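Local coordinates for protein triacylglycerol lipase (Yarrowia lipolytica, PDB 3O0D) that probably hydrolyses the ester bonds of triacylglycerols, as a glycosylated, extracellular lipase of the alpha/beta-hydrolase fold, at residues 242-251 / 263-274; 95-105 / 231-241. One frame throughout, in Å; residues are numbered along the deposited sequence. Where two conformers were deposited one is given.

Contact 1. Residues 242-251 / 263-274; sequences QHCSGEVFID and VMCQGQSNKQCS. With K (potassium ion), chain N.
E247 sends a buried carboxylate to the S274 end of segment 263-274, where OE2 takes two bonds on opposite faces of its plane: backbone N of S274 at 2.9 Å, on the syn side, and S274 OG at 3.0 Å. Its CG stands anti to the backbone N (chi1 -179°) and the chain runs on extended, past the C265-C273 disulfide, while T226 of the neighbouring strand also bonds OE2 and waters 4 and 5 hydrate OE1. With an alanine here, the amide and hydroxyl of S274 would probably lose the acceptor they share and a gap would open beside the disulfide. F249 lays one face against C273, the last residue of the type I turn N270-C273: C273 CA sits 3.5 Å from the ring centroid, almost on the ring normal, a CH-pi contact. H243 ND1 meets the potassium ion in plane at the imidazole edge, with water 1 and Q189 also bound to the metal, and H243 NE2 bonds P233 O. F249 and V263 exchange two backbone bonds, whereas V248 and M264 form a non-hydrogen-bonded pair. This is an antiparallel beta hairpin of the central alpha/beta-hydrolase sheet, its second arm tied to the turn by a disulfide.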
loop_
_atom_site.group_PDB
_atom_site.type_symbol
_atom_site.label_atom_id
_atom_site.label_comp_id
_atom_site.label_asym_id
_atom_site.label_seq_id
_atom_site.Cartn_x
_atom_site.Cartn_y
_atom_site.Cartn_z
ATOM N N GLN A 242 11.750 -10.540 -1.085
ATOM C CA GLN A 242 10.639 -11.332 -0.601
ATOM C C GLN A 242 9.679 -10.371 0.162
ATOM O O GLN A 242 10.084 -9.393 0.729
ATOM C CB GLN A 242 11.071 -12.485 0.292
ATOM C CG GLN A 242 11.681 -12.101 1.585
ATOM C CD GLN A 242 12.028 -13.333 2.477
ATOM O OE1 GLN A 242 12.763 -14.229 2.062
ATOM N NE2 GLN A 242 11.505 -13.357 3.693
ATOM N N HIS A 243 8.395 -10.727 0.178
ATOM C CA HIS A 243 7.449 -9.936 0.885
ATOM C C HIS A 243 7.501 -10.175 2.408
ATOM O O HIS A 243 7.906 -11.250 2.890
ATOM C CB HIS A 243 6.028 -10.363 0.457
ATOM C CG HIS A 243 5.462 -9.623 -0.766
ATOM N ND1 HIS A 243 5.332 -8.266 -0.870
ATOM C CD2 HIS A 243 4.939 -10.143 -1.911
ATOM C CE1 HIS A 243 4.722 -7.963 -2.022
ATOM N NE2 HIS A 243 4.483 -9.094 -2.676
ATOM N N CYS A 244 7.046 -9.161 3.115
ATOM C CA CYS A 244 6.605 -9.359 4.489
ATOM C C CYS A 244 5.279 -10.119 4.509
ATOM O O CYS A 244 4.635 -10.352 3.448
ATOM C CB CYS A 244 6.462 -7.980 5.149
ATOM S SG CYS A 244 5.087 -6.948 4.522
ATOM N N SER A 245 4.897 -10.552 5.696
ATOM C CA SER A 245 3.571 -11.240 5.848
ATOM C C SER A 245 2.424 -10.226 5.747
ATOM O O SER A 245 2.599 -9.020 5.839
ATOM C CB SER A 245 3.462 -11.910 7.207
ATOM O OG SER A 245 4.524 -12.863 7.255
ATOM N N GLY A 246 1.208 -10.786 5.690
ATOM C CA GLY A 246 0.078 -9.895 5.788
ATOM C C GLY A 246 -0.853 -9.834 4.543
ATOM O O GLY A 246 -1.669 -8.937 4.443
ATOM N N GLU A 247 -0.694 -10.817 3.660
ATOM C CA GLU A 247 -1.441 -10.823 2.385
ATOM C C GLU A 247 -2.971 -11.074 2.605
ATOM O O GLU A 247 -3.329 -11.966 3.406
ATOM C CB GLU A 247 -0.893 -11.942 1.496
ATOM C CG GLU A 247 -1.623 -11.989 0.095
ATOM C CD GLU A 247 -0.968 -12.919 -0.889
ATOM O OE1 GLU A 247 -0.149 -13.819 -0.472
ATOM O OE2 GLU A 247 -1.260 -12.806 -2.123
ATOM N N VAL A 248 -3.793 -10.232 1.939
ATOM C CA VAL A 248 -5.258 -10.413 1.833
ATOM C C VAL A 248 -5.559 -10.538 0.311
ATOM O O VAL A 248 -5.235 -9.654 -0.429
ATOM C CB VAL A 248 -5.908 -9.155 2.286
ATOM C CG1 VAL A 248 -7.486 -9.311 2.159
ATOM C CG2 VAL A 248 -5.497 -8.908 3.829
ATOM N N PHE A 249 -6.103 -11.664 -0.120
ATOM C CA PHE A 249 -6.136 -12.006 -1.551
ATOM C C PHE A 249 -7.582 -11.978 -1.997
ATOM O O PHE A 249 -8.442 -12.642 -1.411
ATOM C CB PHE A 249 -5.614 -13.411 -1.685
ATOM C CG PHE A 249 -5.519 -13.920 -3.102
ATOM C CD1 PHE A 249 -4.660 -13.244 -4.045
ATOM C CD2 PHE A 249 -6.202 -15.059 -3.463
ATOM C CE1 PHE A 249 -4.459 -13.854 -5.335
ATOM C CE2 PHE A 249 -6.076 -15.620 -4.721
ATOM C CZ PHE A 249 -5.174 -14.994 -5.659
ATOM N N ILE A 250 -7.796 -11.260 -3.116
ATOM C CA ILE A 250 -9.133 -11.253 -3.758
ATOM C C ILE A 250 -9.061 -12.361 -4.796
ATOM O O ILE A 250 -8.431 -12.164 -5.854
ATOM C CB ILE A 250 -9.338 -9.941 -4.437
ATOM C CG1 ILE A 250 -9.342 -8.772 -3.433
ATOM C CG2 ILE A 250 -10.690 -9.962 -5.208
ATOM C CD1 ILE A 250 -9.296 -7.370 -4.176
ATOM N N ASP A 251 -9.673 -13.501 -4.455
ATOM C CA ASP A 251 -9.672 -14.633 -5.377
ATOM C C ASP A 251 -10.906 -14.540 -6.281
ATOM O O ASP A 251 -11.880 -15.327 -6.124
ATOM C CB ASP A 251 -9.627 -15.945 -4.591
ATOM C CG ASP A 251 -9.234 -17.143 -5.486
ATOM O OD1 ASP A 251 -9.259 -16.998 -6.716
ATOM O OD2 ASP A 251 -8.850 -18.197 -4.928
ATOM N N VAL A 263 -9.744 -13.584 1.013
ATOM C CA VAL A 263 -9.268 -14.533 2.025
ATOM C C VAL A 263 -8.002 -13.920 2.667
ATOM O O VAL A 263 -7.265 -13.158 2.014
ATOM C CB VAL A 263 -9.003 -15.958 1.465
ATOM C CG1 VAL A 263 -10.344 -16.614 1.034
ATOM C CG2 VAL A 263 -7.955 -15.906 0.268
ATOM N N MET A 264 -7.736 -14.314 3.930
ATOM C CA MET A 264 -6.492 -13.885 4.574
ATOM C C MET A 264 -5.486 -15.019 4.388
ATOM O O MET A 264 -5.803 -16.194 4.614
ATOM C CB MET A 264 -6.792 -13.760 6.095
ATOM C CG MET A 264 -7.969 -12.836 6.485
ATOM S SD MET A 264 -7.707 -11.180 5.891
ATOM C CE MET A 264 -6.365 -10.559 7.013
ATOM N N CYS A 265 -4.277 -14.689 3.888
ATOM C CA CYS A 265 -3.303 -15.730 3.504
ATOM C C CYS A 265 -2.236 -15.774 4.571
ATOM O O CYS A 265 -1.780 -14.716 4.913
ATOM C CB CYS A 265 -2.612 -15.244 2.204
ATOM S SG CYS A 265 -3.914 -15.020 0.899
ATOM N N GLN A 266 -1.881 -16.965 5.003
ATOM C CA GLN A 266 -0.612 -17.128 5.864
ATOM C C GLN A 266 0.618 -16.969 4.993
ATOM O O GLN A 266 0.625 -17.215 3.778
ATOM C CB GLN A 266 -0.555 -18.409 6.569
ATOM C CG GLN A 266 -1.723 -18.596 7.583
ATOM C CD GLN A 266 -1.571 -17.859 8.841
ATOM O OE1 GLN A 266 -0.876 -16.864 8.922
ATOM N NE2 GLN A 266 -2.298 -18.308 9.878
ATOM N N GLY A 267 1.678 -16.533 5.647
ATOM C CA GLY A 267 3.030 -16.585 5.048
ATOM C C GLY A 267 3.513 -15.470 4.182
ATOM O O GLY A 267 2.777 -14.569 3.738
ATOM N N GLN A 268 4.788 -15.580 3.794
ATOM C CA GLN A 268 5.317 -14.539 2.973
ATOM C C GLN A 268 5.148 -14.881 1.468
ATOM O O GLN A 268 5.384 -14.021 0.615
ATOM C CB GLN A 268 6.838 -14.258 3.332
ATOM C CG GLN A 268 6.972 -13.628 4.746
ATOM C CD GLN A 268 8.402 -13.620 5.255
ATOM O OE1 GLN A 268 8.818 -12.725 6.052
ATOM N NE2 GLN A 268 9.147 -14.629 4.841
ATOM N N SER A 269 4.856 -16.144 1.186
ATOM C CA SER A 269 4.470 -16.576 -0.168
ATOM C C SER A 269 3.486 -17.704 -0.036
ATOM O O SER A 269 3.684 -18.638 0.760
ATOM C CB SER A 269 5.749 -16.951 -0.994
ATOM O OG SER A 269 5.448 -17.647 -2.212
ATOM N N ASN A 270 2.356 -17.642 -0.783
ATOM C CA ASN A 270 1.296 -18.614 -0.532
ATOM C C ASN A 270 0.661 -18.979 -1.874
ATOM O O ASN A 270 0.100 -18.104 -2.564
ATOM C CB ASN A 270 0.299 -17.971 0.431
ATOM C CG ASN A 270 -0.810 -18.899 0.859
ATOM O OD1 ASN A 270 -1.295 -19.717 0.096
ATOM N ND2 ASN A 270 -1.187 -18.806 2.181
ATOM N N LYS A 271 0.777 -20.246 -2.251
ATOM C CA LYS A 271 0.344 -20.634 -3.616
ATOM C C LYS A 271 -1.169 -20.656 -3.681
ATOM O O LYS A 271 -1.770 -20.845 -4.802
ATOM C CB LYS A 271 0.851 -22.025 -3.994
ATOM C CG LYS A 271 2.371 -22.121 -4.141
ATOM C CD LYS A 271 2.940 -21.649 -5.415
ATOM C CE LYS A 271 4.483 -22.045 -5.504
ATOM N NZ LYS A 271 4.885 -23.524 -5.344
ATOM N N GLN A 272 -1.860 -20.534 -2.529
ATOM C CA GLN A 272 -3.327 -20.358 -2.637
ATOM C C GLN A 272 -3.689 -18.908 -2.968
ATOM O O GLN A 272 -4.870 -18.576 -3.296
ATOM C CB GLN A 272 -3.983 -20.784 -1.310
ATOM C CG GLN A 272 -4.189 -22.253 -1.192
ATOM C CD GLN A 272 -5.295 -22.727 -2.130
ATOM O OE1 GLN A 272 -6.423 -22.168 -2.126
ATOM N NE2 GLN A 272 -5.014 -23.770 -2.904
ATOM N N CYS A 273 -2.716 -18.019 -2.885
ATOM C CA CYS A 273 -2.843 -16.585 -3.080
ATOM C C CYS A 273 -2.000 -16.069 -4.285
ATOM O O CYS A 273 -1.938 -16.750 -5.232
ATOM C CB CYS A 273 -2.591 -15.796 -1.808
ATOM S SG CYS A 273 -3.656 -16.519 -0.534
ATOM N N SER A 274 -1.425 -14.877 -4.209
ATOM C CA SER A 274 -0.681 -14.257 -5.365
ATOM C C SER A 274 0.369 -15.170 -5.983
ATOM O O SER A 274 0.479 -15.269 -7.228
ATOM C CB SER A 274 0.119 -13.069 -4.918
ATOM O OG SER A 274 -0.678 -11.959 -4.909
HETATM K K K N . 6.747 -6.371 1.123
HETATM O O HOH W 1 9.822 -6.794 1.124
HETATM O O HOH W 2 7.676 -13.304 -0.993
HETATM O O HOH W 3 0.588 -13.289 4.562
HETATM O O HOH W 4 1.597 -15.268 -2.173
HETATM O O HOH W 5 2.139 -13.815 0.995
HETATM O O HOH W 6 -7.531 -18.108 -2.531
#

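Contact 2. Residues 95-105 / 231-241; sequences ITDIRIMQAPL and IVPQVPFWDGY
Q102 lays its amide over one face of the W238 indole, the two planes 24° apart and stacked. OE1 lies toward the six-membered ring, 3.4 Å from W238 CH2, while CG stands over the five-membered ring in a CH-pi contact 4.1 Å from its centroid. The Q102 chain reaches this position through a bend, with chi1 (-132°) and chi2 (108°) both far from staggered values. Water 7 lies over the opposite face of the indole and joins the carbonyl O of R99 to the backbone N of F237; the same water also sits over the centre of the F237 ring. W238 CH2 comes within 3.2 Å of that R99 carbonyl near the end of the helix.

Along helix 91-100 the contact is aliphatic. In I98 the CG2 branch, which stands anti to the backbone N, is the one that reaches the loop: it touches V235 CG2 at 3.8 Å, nearly at right angles, and also P236 CD, while P236 CB rests against the I98 carbonyl O. The peptide bond before P236 is cis. I95 and V232 also cross at about a right angle, CD1 on CG2.

At the far end both methyls of L105 lie on one side of the Y241 ring plane, CD1 3.5 Å from OH and CD2 off-centre over the ring. P236 CG packs on the opposite face, so the phenol is held between the two. V232 and I95 both touch H289 of helix 285-290, so the hydrophobic end of the contact borders a probable Ser-His-Asp triad of S162, H289 and D230. The whole is a helix-on-loop packing of the alpha/beta-hydrolase fold, in which the loop following strand 222-227 passes beside that putative catalytic site.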
loop_
_atom_site.group_PDB
_atom_site.type_symbol
_atom_site.label_atom_id
_atom_site.label_comp_id
_atom_site.label_asym_id
_atom_site.label_seq_id
_atom_site.Cartn_x
_atom_site.Cartn_y
_atom_site.Cartn_z
ATOM N N ILE A 95 5.481 -0.086 -14.038
ATOM C CA ILE A 95 5.610 -1.523 -13.831
ATOM C C ILE A 95 6.739 -2.067 -14.728
ATOM O O ILE A 95 7.412 -3.016 -14.364
ATOM C CB ILE A 95 4.261 -2.215 -14.144
ATOM C CG1 ILE A 95 3.274 -1.762 -13.075
ATOM C CG2 ILE A 95 4.373 -3.765 -14.321
ATOM C CD1 ILE A 95 1.788 -1.913 -13.495
ATOM N N THR A 96 6.878 -1.456 -15.922
ATOM C CA THR A 96 7.954 -1.922 -16.815
ATOM C C THR A 96 9.281 -1.705 -16.115
ATOM O O THR A 96 10.118 -2.610 -16.113
ATOM C CB THR A 96 7.939 -1.239 -18.210
ATOM O OG1 THR A 96 6.672 -1.489 -18.880
ATOM C CG2 THR A 96 9.052 -1.847 -19.056
ATOM N N ASP A 97 9.497 -0.539 -15.501
ATOM C CA ASP A 97 10.727 -0.352 -14.766
ATOM C C ASP A 97 10.950 -1.323 -13.650
ATOM O O ASP A 97 12.046 -1.845 -13.428
ATOM C CB ASP A 97 10.743 1.050 -14.228
ATOM C CG ASP A 97 12.072 1.559 -14.115
ATOM O OD1 ASP A 97 12.812 1.021 -13.242
ATOM O OD2 ASP A 97 12.368 2.494 -14.913
ATOM N N ILE A 98 9.916 -1.592 -12.847
ATOM C CA ILE A 98 10.100 -2.478 -11.741
ATOM C C ILE A 98 10.409 -3.923 -12.143
ATOM O O ILE A 98 11.180 -4.631 -11.464
ATOM C CB ILE A 98 8.785 -2.462 -10.895
ATOM C CG1 ILE A 98 8.526 -1.084 -10.349
ATOM C CG2 ILE A 98 8.744 -3.582 -9.890
ATOM C CD1 ILE A 98 7.001 -0.985 -9.761
ATOM N N ARG A 99 9.767 -4.354 -13.227
ATOM C CA ARG A 99 9.783 -5.729 -13.749
ATOM C C ARG A 99 11.154 -6.060 -14.372
ATOM O O ARG A 99 11.681 -7.147 -14.186
ATOM C CB ARG A 99 8.684 -5.826 -14.809
ATOM C CG ARG A 99 8.097 -7.210 -15.063
ATOM C CD ARG A 99 6.900 -7.094 -15.996
ATOM N NE ARG A 99 7.254 -6.564 -17.315
ATOM C CZ ARG A 99 6.377 -6.298 -18.286
ATOM N NH1 ARG A 99 5.077 -6.505 -18.099
ATOM N NH2 ARG A 99 6.805 -5.843 -19.453
ATOM N N ILE A 100 11.724 -5.086 -15.073
ATOM C CA ILE A 100 12.886 -5.269 -15.971
ATOM C C ILE A 100 14.209 -4.664 -15.468
ATOM O O ILE A 100 15.283 -5.217 -15.731
ATOM C CB ILE A 100 12.567 -4.646 -17.410
ATOM C CG1 ILE A 100 11.212 -5.109 -18.005
ATOM C CG2 ILE A 100 13.686 -4.890 -18.403
ATOM C CD1 ILE A 100 11.070 -6.669 -18.146
ATOM N N MET A 101 14.145 -3.519 -14.784
ATOM C CA MET A 101 15.335 -2.825 -14.279
ATOM C C MET A 101 15.788 -3.335 -12.891
ATOM O O MET A 101 15.002 -3.368 -11.912
ATOM C CB MET A 101 15.089 -1.304 -14.272
ATOM C CG MET A 101 14.647 -0.668 -15.639
ATOM S SD MET A 101 15.937 -0.520 -16.941
ATOM C CE MET A 101 16.183 -2.220 -17.503
ATOM N N GLN A 102 17.067 -3.714 -12.793
ATOM C CA GLN A 102 17.648 -4.260 -11.545
ATOM C C GLN A 102 18.141 -3.214 -10.478
ATOM O O GLN A 102 19.328 -2.901 -10.440
ATOM C CB GLN A 102 18.836 -5.164 -11.928
ATOM C CG GLN A 102 18.845 -6.497 -11.255
ATOM C CD GLN A 102 18.491 -7.610 -12.228
ATOM O OE1 GLN A 102 17.648 -7.447 -13.111
ATOM N NE2 GLN A 102 19.142 -8.752 -12.066
ATOM N N ALA A 103 17.284 -2.700 -9.590
ATOM C CA ALA A 103 17.801 -1.779 -8.551
ATOM C C ALA A 103 18.957 -2.374 -7.638
ATOM O O ALA A 103 18.912 -3.534 -7.228
ATOM C CB ALA A 103 16.633 -1.166 -7.696
ATOM N N PRO A 104 20.024 -1.586 -7.371
ATOM C CA PRO A 104 20.874 -1.957 -6.224
ATOM C C PRO A 104 20.051 -1.825 -4.928
ATOM O O PRO A 104 19.436 -0.782 -4.673
ATOM C CB PRO A 104 21.949 -0.866 -6.231
ATOM C CG PRO A 104 21.225 0.353 -6.778
ATOM C CD PRO A 104 20.340 -0.232 -7.881
ATOM N N LEU A 105 20.035 -2.862 -4.100
ATOM C CA LEU A 105 19.310 -2.743 -2.818
ATOM C C LEU A 105 20.080 -1.867 -1.813
ATOM O O LEU A 105 21.284 -2.067 -1.620
ATOM C CB LEU A 105 18.971 -4.129 -2.293
ATOM C CG LEU A 105 17.742 -4.641 -3.086
ATOM C CD1 LEU A 105 18.145 -5.718 -4.095
ATOM C CD2 LEU A 105 16.679 -5.202 -2.122
ATOM N N ILE A 231 0.288 -9.419 -11.491
ATOM C CA ILE A 231 1.709 -9.774 -11.246
ATOM C C ILE A 231 2.441 -8.760 -10.482
ATOM O O ILE A 231 3.579 -9.039 -10.049
ATOM C CB ILE A 231 2.531 -9.923 -12.621
ATOM C CG1 ILE A 231 2.482 -8.623 -13.369
ATOM C CG2 ILE A 231 1.890 -11.056 -13.471
ATOM C CD1 ILE A 231 3.473 -8.586 -14.672
ATOM N N VAL A 232 1.877 -7.611 -10.258
ATOM C CA VAL A 232 2.672 -6.544 -9.543
ATOM C C VAL A 232 3.149 -7.041 -8.174
ATOM O O VAL A 232 4.297 -6.820 -7.777
ATOM C CB VAL A 232 1.976 -5.209 -9.564
ATOM C CG1 VAL A 232 2.809 -4.055 -8.827
ATOM C CG2 VAL A 232 1.774 -4.801 -11.089
ATOM N N PRO A 233 2.245 -7.651 -7.380
ATOM C CA PRO A 233 2.698 -8.232 -6.122
ATOM C C PRO A 233 3.681 -9.422 -6.178
ATOM O O PRO A 233 4.115 -9.974 -5.156
ATOM C CB PRO A 233 1.347 -8.653 -5.450
ATOM C CG PRO A 233 0.375 -7.649 -6.001
ATOM C CD PRO A 233 0.770 -7.663 -7.493
ATOM N N GLN A 234 3.996 -9.886 -7.408
ATOM C CA GLN A 234 4.979 -10.891 -7.630
ATOM C C GLN A 234 6.341 -10.355 -8.094
ATOM O O GLN A 234 7.263 -11.194 -8.171
ATOM C CB GLN A 234 4.499 -11.909 -8.693
ATOM C CG GLN A 234 3.008 -12.426 -8.391
ATOM C CD GLN A 234 2.670 -13.653 -9.249
ATOM O OE1 GLN A 234 1.922 -13.521 -10.200
ATOM N NE2 GLN A 234 3.326 -14.786 -8.966
ATOM N N VAL A 235 6.458 -9.083 -8.367
ATOM C CA VAL A 235 7.763 -8.479 -8.777
ATOM C C VAL A 235 8.219 -7.400 -7.787
ATOM O O VAL A 235 7.463 -6.946 -6.955
ATOM C CB VAL A 235 7.626 -7.884 -10.196
ATOM C CG1 VAL A 235 7.181 -8.934 -11.142
ATOM C CG2 VAL A 235 6.680 -6.738 -10.215
ATOM N N PRO A 236 9.499 -6.999 -7.836
ATOM C CA PRO A 236 10.508 -7.648 -8.660
ATOM C C PRO A 236 10.799 -9.012 -8.011
ATOM O O PRO A 236 10.661 -9.195 -6.767
ATOM C CB PRO A 236 11.745 -6.737 -8.497
ATOM C CG PRO A 236 11.412 -5.723 -7.514
ATOM C CD PRO A 236 10.003 -5.923 -6.947
ATOM N N PHE A 237 11.166 -9.971 -8.805
ATOM C CA PHE A 237 11.497 -11.278 -8.231
ATOM C C PHE A 237 13.000 -11.660 -8.147
ATOM O O PHE A 237 13.336 -12.813 -7.820
ATOM C CB PHE A 237 10.768 -12.357 -9.017
ATOM C CG PHE A 237 10.841 -12.170 -10.499
ATOM C CD1 PHE A 237 9.685 -12.166 -11.269
ATOM C CD2 PHE A 237 12.070 -12.050 -11.131
ATOM C CE1 PHE A 237 9.743 -12.046 -12.637
ATOM C CE2 PHE A 237 12.121 -11.909 -12.509
ATOM C CZ PHE A 237 10.952 -11.917 -13.243
ATOM N N TRP A 238 13.900 -10.724 -8.424
ATOM C CA TRP A 238 15.315 -11.028 -8.308
ATOM C C TRP A 238 15.366 -11.839 -6.990
ATOM O O TRP A 238 14.966 -11.352 -5.913
ATOM C CB TRP A 238 16.158 -9.733 -8.254
ATOM C CG TRP A 238 15.628 -8.630 -9.180
ATOM C CD1 TRP A 238 15.331 -7.305 -8.876
ATOM C CD2 TRP A 238 15.270 -8.794 -10.553
ATOM N NE1 TRP A 238 14.854 -6.639 -10.004
ATOM C CE2 TRP A 238 14.784 -7.546 -11.028
ATOM C CE3 TRP A 238 15.346 -9.868 -11.436
ATOM C CZ2 TRP A 238 14.365 -7.368 -12.342
ATOM C CZ3 TRP A 238 14.933 -9.683 -12.734
ATOM C CH2 TRP A 238 14.448 -8.450 -13.175
ATOM N N ASP A 239 15.815 -13.072 -7.047
ATOM C CA ASP A 239 16.044 -13.747 -5.802
ATOM C C ASP A 239 16.705 -12.755 -4.847
ATOM O O ASP A 239 17.452 -11.897 -5.250
ATOM C CB ASP A 239 16.953 -14.926 -6.007
ATOM C CG ASP A 239 18.296 -14.513 -6.405
ATOM O OD1 ASP A 239 18.955 -13.862 -5.590
ATOM O OD2 ASP A 239 18.677 -14.781 -7.530
ATOM N N GLY A 240 16.448 -12.891 -3.572
ATOM C CA GLY A 240 16.802 -11.828 -2.641
ATOM C C GLY A 240 15.515 -11.103 -2.192
ATOM O O GLY A 240 15.324 -10.905 -1.001
ATOM N N TYR A 241 14.649 -10.728 -3.127
ATOM C CA TYR A 241 13.406 -9.978 -2.759
ATOM C C TYR A 241 12.424 -10.956 -2.154
ATOM O O TYR A 241 12.220 -12.061 -2.692
ATOM C CB TYR A 241 12.726 -9.397 -3.991
ATOM C CG TYR A 241 13.359 -8.141 -4.463
ATOM C CD1 TYR A 241 14.423 -8.177 -5.387
ATOM C CD2 TYR A 241 12.943 -6.902 -3.990
ATOM C CE1 TYR A 241 15.034 -7.002 -5.816
ATOM C CE2 TYR A 241 13.569 -5.728 -4.415
ATOM C CZ TYR A 241 14.611 -5.789 -5.320
ATOM O OH TYR A 241 15.209 -4.610 -5.712
HETATM O O HOH W 7 11.435 -8.730 -11.456
#

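Overall arrangement
Contact 2 joins helix 91-100 and the chain after it to the loop that leaves strand 222-227; contact 1 comes next along the chain, pairing strand 247-250 with strand 262-265. Residues 231-241 run directly into 242-251, and the two centres are about 18 Å apart. They meet where H243 NE2 lies 2.7 Å from P233 O, a probable hydrogen bond, with S274 packed against P233 and Q234. Strand 247-250 lies next to strand 222-227 in the mixed central sheet, so one continuous chain leaves the sheet, packs against the helix and returns to it. V232 of contact 2 touches residues of the probable triad, whereas S274 of contact 1 only lies near them.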